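Local coordinates for protein design 2L4HC2_9 (PDB 5J73) that is a designed helical hairpin that pairs with a second copy of itself, probably through buried hydrogen-bond networks built in for specificity, at residues Arg41-Ser45 with Asp46-Asp50. Numbering follows the deposited sequence.
Sequences RGVSS and DQLLD
Gln47 reaches along the start of its own helix to Ser44, and its carboxamide oxygen OE1 meets two donors of that residue. The hydroxyl OG of Ser44 lies 3.3 Å from Gln47 OE1, tilted 25° from the amide plane and well off to the side of the C=O direction. The second bond, from the backbone N of Ser44 to the same oxygen, is straight but weak at 3.5 Å. With chi1 at -74°, Gln47 CG stands anti to its own carbonyl carbon, and the extended chain beyond it carries the amide to the residue at the N-cap. Gln47, the third helical residue, thus supplies one half of a capping box through the weak bond to the N-cap N-H; the reciprocal half, from Ser44 OG to a backbone N-H, is missing, and OG turns to the amide oxygen instead.

Backbone bonds set the first turn: Leu48 N donates to Ser44 O (2.7 Å), and Leu49 N to Ser45 O (2.6 Å). They begin helix 45-78, which follows the loop after helix 8-39 at one end of the designed helical hairpin. Beside these bonds, Leu48 CG packs against Ser44 O and Leu49 CG against Ser45 O.

The apolar contact is between Val43 and Leu48. The CG2 methyl of Val43 touches Leu48 CD2 at 3.5 Å, the two side chains meeting at a slant. Within the loop, the Val43 CG1 methyl rests over one face of the charged Arg41 guanidinium, offset toward its rim. Leu48, buried, also packs on Leu48 of the second subunit, and Ser45 meets Val43 of that subunit.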
# COMPACT_ATOMS: atom_id res chain seq x y z
N ARG A 41 -7.71 17.43 -16.16
CA ARG A 41 -8.69 17.65 -17.22
C ARG A 41 -9.60 18.83 -16.85
O ARG A 41 -10.62 19.08 -17.49
CB ARG A 41 -9.51 16.36 -17.43
CG ARG A 41 -10.59 16.42 -18.50
CD ARG A 41 -11.25 15.07 -18.70
NE ARG A 41 -12.03 14.68 -17.52
CZ ARG A 41 -13.30 15.00 -17.32
NH1 ARG A 41 -13.96 15.75 -18.19
NH2 ARG A 41 -13.91 14.59 -16.21
N GLY A 42 -9.18 19.61 -15.86
CA GLY A 42 -9.89 20.82 -15.48
C GLY A 42 -11.33 20.52 -15.12
O GLY A 42 -12.25 20.80 -15.89
N VAL A 43 -11.51 19.97 -13.93
CA VAL A 43 -12.81 19.52 -13.44
C VAL A 43 -13.10 20.21 -12.11
O VAL A 43 -12.22 20.85 -11.54
CB VAL A 43 -12.84 18.00 -13.29
CG1 VAL A 43 -12.56 17.34 -14.62
CG2 VAL A 43 -11.83 17.54 -12.24
N SER A 44 -14.31 20.05 -11.60
CA SER A 44 -14.77 20.90 -10.51
C SER A 44 -14.39 20.30 -9.15
O SER A 44 -13.97 19.15 -9.07
CB SER A 44 -16.28 21.08 -10.58
OG SER A 44 -16.96 19.85 -10.42
N SER A 45 -14.54 21.11 -8.11
CA SER A 45 -14.17 20.70 -6.75
C SER A 45 -14.84 19.42 -6.28
O SER A 45 -14.16 18.50 -5.83
CB SER A 45 -14.49 21.83 -5.77
OG SER A 45 -13.66 22.95 -5.98
N ASP A 46 -16.17 19.35 -6.40
CA ASP A 46 -16.92 18.15 -6.01
C ASP A 46 -16.38 16.91 -6.70
O ASP A 46 -16.36 15.82 -6.14
CB ASP A 46 -18.41 18.32 -6.35
CG ASP A 46 -19.11 19.29 -5.42
OD1 ASP A 46 -18.53 19.67 -4.38
OD2 ASP A 46 -20.26 19.68 -5.73
N GLN A 47 -15.93 17.10 -7.93
CA GLN A 47 -15.34 16.03 -8.72
C GLN A 47 -13.90 15.75 -8.31
O GLN A 47 -13.46 14.60 -8.33
CB GLN A 47 -15.42 16.39 -10.20
CG GLN A 47 -16.82 16.26 -10.76
CD GLN A 47 -16.86 16.51 -12.25
OE1 GLN A 47 -16.51 17.59 -12.72
NE2 GLN A 47 -17.23 15.48 -13.02
N LEU A 48 -13.16 16.79 -7.95
CA LEU A 48 -11.82 16.60 -7.43
C LEU A 48 -11.89 15.89 -6.09
O LEU A 48 -11.09 15.00 -5.79
CB LEU A 48 -11.09 17.94 -7.28
CG LEU A 48 -10.66 18.66 -8.56
CD1 LEU A 48 -9.96 19.96 -8.20
CD2 LEU A 48 -9.75 17.79 -9.42
N LEU A 49 -12.88 16.27 -5.28
CA LEU A 49 -13.12 15.65 -3.98
C LEU A 49 -13.45 14.17 -4.13
O LEU A 49 -13.06 13.35 -3.29
CB LEU A 49 -14.26 16.36 -3.25
CG LEU A 49 -14.01 17.78 -2.73
CD1 LEU A 49 -15.33 18.42 -2.32
CD2 LEU A 49 -13.06 17.75 -1.55
N ASP A 50 -14.17 13.83 -5.19
CA ASP A 50 -14.55 12.45 -5.44
C ASP A 50 -13.33 11.59 -5.72
O ASP A 50 -13.25 10.45 -5.27
CB ASP A 50 -15.52 12.39 -6.63
CG ASP A 50 -16.25 11.07 -6.71
OD1 ASP A 50 -15.69 10.11 -7.28
OD2 ASP A 50 -17.39 10.99 -6.21